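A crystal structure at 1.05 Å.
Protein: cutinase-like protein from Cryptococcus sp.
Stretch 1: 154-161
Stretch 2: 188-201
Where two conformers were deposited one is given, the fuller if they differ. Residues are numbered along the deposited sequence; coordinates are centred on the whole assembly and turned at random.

Stretch 1 154-161: VSKTLDVC
Stretch 2, residues 188-201: GVQTMGYKFAVNKL

This is an apolar packing of a helix against a short strand, with no direct hydrogen bond across it and one water bridge at its end. Residues 157-160 form the strand. Residues 188-200 are helical, and the helix begins earlier in the chain. The two run almost exactly antiparallel, at 173° between their N-to-C directions, and their axes come within 10.4 Å.

The nearest CA pairs run in opposite order along the two stretches. The CA atoms of Lys156 and Lys200 lie 8.0 Å apart, those of Leu158 and Phe196 8.1 Å, and those of Val160 and Val189 7.5 Å. Together the two stretches bury 362 Å².

The strand backbone is extended, with phi/psi of -126/116 at Leu158 and -95/119 at Val160. Its side chains therefore alternate. Leu158 and Val160 point CA-to-CB toward the helix, while Thr157 points away. Before the strand the chain turns, with Lys156 at -121/25, and Thr157 N donates to Val154 O at 3.1 Å.

The helix is regular, with phi near -60° and psi mostly between -40° and -50°. Its i to i-4 bonds run from Met192 N to Gly188 O (2.9 Å) through Leu201 N to Ala197 O (2.9 Å). Met192, Phe196 and Lys200 are spaced four apart, so they line one side of the helix and point toward the strand. Val189 points sideways, one turn before.

Leu158 and Phe196 lose the most area to the contact. Phe196 has chi1 172° (t) and chi2 80°. Leu158 CB lies over one face of the Phe196 ring, 4.2 Å from the ring centroid and 16° off the normal, a CH-pi contact. Leu158 has an off-well chi1 of -100° and a t chi2 of -171°. Leu158 CD1 reaches Phe196 CD1 at 3.5 Å and Met192 CG at 3.9 Å. Two conformers were deposited for this leucine. At the ring edge, Lys156 O lies near the plane, 3.4 Å from Phe196 CZ.

Val160 is buried, with chi1 t. Both methyls of Val160 pack on Met192 CE, CG2 at 3.6 Å and CG1 at 3.7 Å; Val160 CG1 also meets Val189 CG2 at 4.0 Å. A compact, apolar, branched side chain suits this buried place. Met192 has chi angles t, t, p (-172°, 163°, 49°). This long, unbranched side chain spans the space between Leu158 and Val160. Val189 is also chi1 t and buried.

At the other end the contact becomes polar. Lys200 has chi angles m, m, t, t (-69°, -60°, -170°, -162°). Its aliphatic part passes Lys156, with Lys200 CE 4.1 Å from Lys156 CA. Lys200 NZ stops 3.8 Å from Ser155 O, and a water beside the pair bridges them. The water accepts from Lys200 NZ at 3.0 Å and donates to Ser155 O at 2.9 Å. The end of the Lys156 side chain leads away (chi1 p, the rest t), and Lys156 NZ is hydrogen-bonded elsewhere in the structure.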

ATOM      1  N   VAL A 154       9.782   2.299  -7.105  1.00  6.41           N
ATOM      2  CA  VAL A 154       8.706   2.342  -8.091  1.00  6.62           C
ATOM      3  C   VAL A 154       8.456   0.988  -8.767  1.00  6.72           C
ATOM      4  O   VAL A 154       7.305   0.609  -8.983  1.00  6.60           O
ATOM      5  CB  VAL A 154       8.950   3.467  -9.124  1.00  6.76           C
ATOM      6  CG1 VAL A 154       7.984   3.365 -10.296  1.00  7.55           C
ATOM      7  CG2 VAL A 154       8.825   4.832  -8.454  1.00  7.77           C
ATOM      8  N   SER A 155       9.524   0.256  -9.078  1.00  6.90           N
ATOM      9  CA  SER A 155       9.392  -0.995  -9.823  1.00  7.81           C
ATOM     10  C   SER A 155       8.647  -2.103  -9.076  1.00  7.70           C
ATOM     11  O   SER A 155       8.193  -3.061  -9.698  1.00  9.26           O
ATOM     12  CB  SER A 155      10.755  -1.497 -10.291  1.00  8.48           C
ATOM     13  OG  SER A 155      11.514  -1.982  -9.203  1.00  9.37           O
ATOM     14  N   LYS A 156       8.518  -1.976  -7.757  1.00  7.03           N
ATOM     15  CA  LYS A 156       7.749  -2.955  -6.992  1.00  6.80           C
ATOM     16  C   LYS A 156       6.577  -2.312  -6.245  1.00  5.97           C
ATOM     17  O   LYS A 156       6.088  -2.847  -5.255  1.00  5.75           O
ATOM     18  CB  LYS A 156       8.647  -3.788  -6.071  1.00  7.29           C
ATOM     19  CG  LYS A 156       9.368  -2.997  -5.008  1.00  7.96           C
ATOM     20  CD  LYS A 156      10.321  -3.905  -4.250  1.00  9.17           C
ATOM     21  CE  LYS A 156      11.188  -3.103  -3.300  1.00  8.72           C
ATOM     22  NZ  LYS A 156      12.062  -3.981  -2.465  1.00  8.08           N
ATOM     23  N   THR A 157       6.116  -1.174  -6.758  1.00  5.88           N
ATOM     24  CA  THR A 157       4.958  -0.474  -6.228  1.00  5.62           C
ATOM     25  C   THR A 157       3.839  -0.467  -7.259  1.00  5.48           C
ATOM     26  O   THR A 157       4.082  -0.403  -8.470  1.00  5.62           O
ATOM     27  CB  THR A 157       5.355   0.972  -5.862  1.00  5.80           C
ATOM     28  OG1 THR A 157       6.347   0.946  -4.828  1.00  5.99           O
ATOM     29  CG2 THR A 157       4.187   1.752  -5.257  1.00  6.23           C
ATOM     30  N   LEU A 158       2.614  -0.527  -6.757  1.00  5.50           N
ATOM     31  CA  LEU A 158       1.431  -0.246  -7.540  1.00  5.97           C
ATOM     32  C   LEU A 158       0.668   0.813  -6.771  1.00  5.82           C
ATOM     33  O   LEU A 158       0.266   0.578  -5.625  1.00  6.36           O
ATOM     34  CB  LEU A 158       0.570  -1.494  -7.689  0.50  7.00           C
ATOM     35  CG  LEU A 158       0.632  -2.303  -8.982  0.50  7.06           C
ATOM     36  CD1 LEU A 158      -0.469  -3.348  -8.951  0.50  7.42           C
ATOM     37  CD2 LEU A 158       0.517  -1.445 -10.238  0.50  7.72           C
ATOM     38  N   ASP A 159       0.528   1.990  -7.377  1.00  5.62           N
ATOM     39  CA  ASP A 159      -0.191   3.106  -6.773  1.00  5.61           C
ATOM     40  C   ASP A 159      -1.494   3.302  -7.544  1.00  5.39           C
ATOM     41  O   ASP A 159      -1.515   3.847  -8.656  1.00  5.67           O
ATOM     42  CB  ASP A 159       0.670   4.369  -6.768  1.00  5.75           C
ATOM     43  CG  ASP A 159       0.091   5.465  -5.907  1.00  5.67           C
ATOM     44  OD1 ASP A 159      -1.029   5.273  -5.372  1.00  6.71           O
ATOM     45  OD2 ASP A 159       0.699   6.545  -5.720  1.00  6.53           O
ATOM     46  N   VAL A 160      -2.571   2.810  -6.945  1.00  5.26           N
ATOM     47  CA  VAL A 160      -3.872   2.740  -7.581  1.00  5.34           C
ATOM     48  C   VAL A 160      -4.694   3.959  -7.196  1.00  4.79           C
ATOM     49  O   VAL A 160      -4.976   4.192  -6.015  1.00  4.95           O
ATOM     50  CB  VAL A 160      -4.604   1.438  -7.190  1.00  5.65           C
ATOM     51  CG1 VAL A 160      -5.933   1.320  -7.920  1.00  6.47           C
ATOM     52  CG2 VAL A 160      -3.725   0.218  -7.452  1.00  6.52           C
ATOM     53  N   CYS A 161      -5.063   4.739  -8.204  1.00  4.90           N
ATOM     54  CA  CYS A 161      -5.835   5.951  -7.996  1.00  5.19           C
ATOM     55  C   CYS A 161      -7.042   5.894  -8.905  1.00  5.03           C
ATOM     56  O   CYS A 161      -6.907   5.907 -10.131  1.00  5.17           O
ATOM     57  CB  CYS A 161      -4.995   7.192  -8.307  1.00  5.36           C
ATOM     58  SG  CYS A 161      -5.900   8.735  -8.063  1.00  5.92           S
ATOM     59  N   GLY A 188     -12.012  -4.438  -9.577  1.00  7.62           N
ATOM     60  CA  GLY A 188     -10.745  -4.247 -10.261  1.00  7.55           C
ATOM     61  C   GLY A 188      -9.619  -4.012  -9.271  1.00  7.02           C
ATOM     62  O   GLY A 188      -8.552  -4.623  -9.364  1.00  7.49           O
ATOM     63  N   VAL A 189      -9.864  -3.132  -8.307  1.00  6.78           N
ATOM     64  CA  VAL A 189      -8.871  -2.810  -7.286  1.00  6.39           C
ATOM     65  C   VAL A 189      -8.521  -4.032  -6.437  1.00  5.77           C
ATOM     66  O   VAL A 189      -7.340  -4.345  -6.247  1.00  6.04           O
ATOM     67  CB  VAL A 189      -9.363  -1.652  -6.385  1.00  6.46           C
ATOM     68  CG1 VAL A 189      -8.406  -1.415  -5.235  1.00  6.91           C
ATOM     69  CG2 VAL A 189      -9.538  -0.369  -7.194  1.00  6.97           C
ATOM     70  N   GLN A 190      -9.544  -4.718  -5.934  1.00  5.73           N
ATOM     71  CA  GLN A 190      -9.313  -5.849  -5.044  1.00  5.74           C
ATOM     72  C   GLN A 190      -8.580  -6.972  -5.770  1.00  5.77           C
ATOM     73  O   GLN A 190      -7.627  -7.538  -5.245  1.00  5.66           O
ATOM     74  CB  GLN A 190     -10.622  -6.349  -4.425  1.00  5.77           C
ATOM     75  CG  GLN A 190     -11.277  -5.354  -3.468  1.00  5.82           C
ATOM     76  CD  GLN A 190     -10.345  -4.929  -2.352  1.00  5.03           C
ATOM     77  OE1 GLN A 190      -9.739  -5.771  -1.691  1.00  5.46           O
ATOM     78  NE2 GLN A 190     -10.218  -3.621  -2.147  1.00  5.74           N
ATOM     79  N   THR A 191      -9.005  -7.271  -6.993  1.00  6.18           N
ATOM     80  CA  THR A 191      -8.373  -8.344  -7.748  1.00  6.39           C
ATOM     81  C   THR A 191      -6.935  -7.995  -8.102  1.00  5.85           C
ATOM     82  O   THR A 191      -6.039  -8.825  -7.963  1.00  5.96           O
ATOM     83  CB  THR A 191      -9.185  -8.668  -8.997  1.00  6.72           C
ATOM     84  OG1 THR A 191     -10.532  -8.974  -8.609  1.00  8.62           O
ATOM     85  CG2 THR A 191      -8.647  -9.931  -9.670  1.00  7.15           C
ATOM     86  N   MET A 192      -6.712  -6.766  -8.551  1.00  5.94           N
ATOM     87  CA  MET A 192      -5.366  -6.320  -8.876  1.00  6.20           C
ATOM     88  C   MET A 192      -4.448  -6.427  -7.667  1.00  5.80           C
ATOM     89  O   MET A 192      -3.304  -6.856  -7.799  1.00  6.09           O
ATOM     90  CB  MET A 192      -5.438  -4.885  -9.374  1.00  7.42           C
ATOM     91  CG  MET A 192      -4.172  -4.312  -9.930  1.00  9.36           C
ATOM     92  SD  MET A 192      -4.518  -2.837 -10.905  1.00 14.16           S
ATOM     93  CE  MET A 192      -5.578  -1.861  -9.805  1.00 14.48           C
ATOM     94  N   GLY A 193      -4.945  -6.026  -6.500  1.00  5.49           N
ATOM     95  CA  GLY A 193      -4.151  -6.075  -5.280  1.00  5.48           C
ATOM     96  C   GLY A 193      -3.791  -7.487  -4.859  1.00  5.20           C
ATOM     97  O   GLY A 193      -2.668  -7.744  -4.416  1.00  5.35           O
ATOM     98  N   TYR A 194      -4.749  -8.400  -4.994  1.00  5.16           N
ATOM     99  CA  TYR A 194      -4.526  -9.807  -4.687  1.00  5.61           C
ATOM    100  C   TYR A 194      -3.498 -10.415  -5.648  1.00  5.55           C
ATOM    101  O   TYR A 194      -2.544 -11.058  -5.211  1.00  5.74           O
ATOM    102  CB  TYR A 194      -5.863 -10.575  -4.669  1.00  5.80           C
ATOM    103  CG  TYR A 194      -5.842 -11.915  -5.362  1.00  5.71           C
ATOM    104  CD1 TYR A 194      -6.441 -12.077  -6.610  1.00  5.98           C
ATOM    105  CD2 TYR A 194      -5.215 -13.017  -4.785  1.00  6.00           C
ATOM    106  CE1 TYR A 194      -6.421 -13.298  -7.263  1.00  6.69           C
ATOM    107  CE2 TYR A 194      -5.189 -14.242  -5.432  1.00  6.53           C
ATOM    108  CZ  TYR A 194      -5.792 -14.376  -6.668  1.00  6.27           C
ATOM    109  OH  TYR A 194      -5.746 -15.592  -7.302  1.00  7.19           O
ATOM    110  N   LYS A 195      -3.673 -10.195  -6.951  1.00  5.65           N
ATOM    111  CA  LYS A 195      -2.741 -10.759  -7.923  1.00  5.93           C
ATOM    112  C   LYS A 195      -1.340 -10.184  -7.757  1.00  5.69           C
ATOM    113  O   LYS A 195      -0.349 -10.915  -7.838  1.00  5.94           O
ATOM    114  CB  LYS A 195      -3.237 -10.544  -9.351  1.00  6.56           C
ATOM    115  CG  LYS A 195      -4.450 -11.380  -9.689  1.00  8.48           C
ATOM    116  CD  LYS A 195      -4.799 -11.363 -11.163  1.00 11.21           C
ATOM    117  CE  LYS A 195      -6.004 -12.260 -11.399  1.00 13.16           C
ATOM    118  NZ  LYS A 195      -6.354 -12.452 -12.832  1.00 14.92           N
ATOM    119  N   PHE A 196      -1.272  -8.875  -7.521  1.00  5.66           N
ATOM    120  CA  PHE A 196      -0.004  -8.185  -7.311  1.00  6.02           C
ATOM    121  C   PHE A 196       0.752  -8.814  -6.141  1.00  5.85           C
ATOM    122  O   PHE A 196       1.918  -9.192  -6.275  1.00  6.11           O
ATOM    123  CB  PHE A 196      -0.266  -6.698  -7.057  1.00  6.07           C
ATOM    124  CG  PHE A 196       0.947  -5.913  -6.639  1.00  6.60           C
ATOM    125  CD1 PHE A 196       1.872  -5.482  -7.580  1.00  7.38           C
ATOM    126  CD2 PHE A 196       1.145  -5.576  -5.302  1.00  7.04           C
ATOM    127  CE1 PHE A 196       2.979  -4.731  -7.194  1.00  7.41           C
ATOM    128  CE2 PHE A 196       2.251  -4.833  -4.913  1.00  7.44           C
ATOM    129  CZ  PHE A 196       3.163  -4.408  -5.862  1.00  7.26           C
ATOM    130  N   ALA A 197       0.077  -8.933  -5.002  1.00  5.98           N
ATOM    131  CA  ALA A 197       0.703  -9.480  -3.805  1.00  5.93           C
ATOM    132  C   ALA A 197       1.146 -10.922  -4.006  1.00  5.66           C
ATOM    133  O   ALA A 197       2.284 -11.267  -3.702  1.00  5.99           O
ATOM    134  CB  ALA A 197      -0.225  -9.376  -2.625  1.00  6.32           C
ATOM    135  N   VAL A 198       0.259 -11.771  -4.520  1.00  5.91           N
ATOM    136  CA  VAL A 198       0.601 -13.181  -4.679  1.00  6.17           C
ATOM    137  C   VAL A 198       1.804 -13.333  -5.611  1.00  6.35           C
ATOM    138  O   VAL A 198       2.745 -14.078  -5.315  1.00  6.49           O
ATOM    139  CB  VAL A 198      -0.603 -14.024  -5.150  1.00  6.43           C
ATOM    140  CG1 VAL A 198      -0.165 -15.422  -5.569  1.00  7.05           C
ATOM    141  CG2 VAL A 198      -1.642 -14.110  -4.044  1.00  6.83           C
ATOM    142  N   ASN A 199       1.796 -12.601  -6.721  1.00  6.52           N
ATOM    143  CA  ASN A 199       2.918 -12.664  -7.652  1.00  6.97           C
ATOM    144  C   ASN A 199       4.222 -12.141  -7.053  1.00  6.72           C
ATOM    145  O   ASN A 199       5.264 -12.779  -7.196  1.00  6.93           O
ATOM    146  CB  ASN A 199       2.585 -11.946  -8.957  0.65  7.35           C
ATOM    147  CG  ASN A 199       1.857 -12.840  -9.931  0.65  8.33           C
ATOM    148  OD1 ASN A 199       2.477 -13.614 -10.656  0.65  9.63           O
ATOM    149  ND2 ASN A 199       0.534 -12.755  -9.940  0.65  8.69           N
ATOM    150  N   LYS A 200       4.167 -11.010  -6.351  1.00  6.52           N
ATOM    151  CA  LYS A 200       5.372 -10.477  -5.716  1.00  6.73           C
ATOM    152  C   LYS A 200       5.913 -11.418  -4.641  1.00  6.55           C
ATOM    153  O   LYS A 200       7.122 -11.463  -4.410  1.00  6.97           O
ATOM    154  CB  LYS A 200       5.132  -9.080  -5.138  1.00  7.15           C
ATOM    155  CG  LYS A 200       4.916  -7.976  -6.176  1.00  7.81           C
ATOM    156  CD  LYS A 200       6.108  -7.815  -7.104  1.00  9.31           C
ATOM    157  CE  LYS A 200       5.974  -6.567  -7.957  1.00 10.61           C
ATOM    158  NZ  LYS A 200       6.880  -6.599  -9.142  1.00 13.27           N
ATOM    159  N   LEU A 201       5.015 -12.161  -3.997  1.00  6.50           N
ATOM    160  CA  LEU A 201       5.395 -13.134  -2.974  1.00  6.92           C
ATOM    161  C   LEU A 201       5.896 -14.455  -3.548  1.00  7.08           C
ATOM    162  O   LEU A 201       6.297 -15.337  -2.788  1.00  7.84           O
ATOM    163  CB  LEU A 201       4.227 -13.391  -2.022  1.00  6.96           C
ATOM    164  CG  LEU A 201       3.831 -12.211  -1.132  1.00  6.62           C
ATOM    165  CD1 LEU A 201       2.481 -12.476  -0.479  1.00  7.00           C
ATOM    166  CD2 LEU A 201       4.903 -11.905  -0.093  1.00  7.46           C
TER
HETATM  167  O   HOH W   1       5.537  -4.089 -10.043  1.00 21.02           O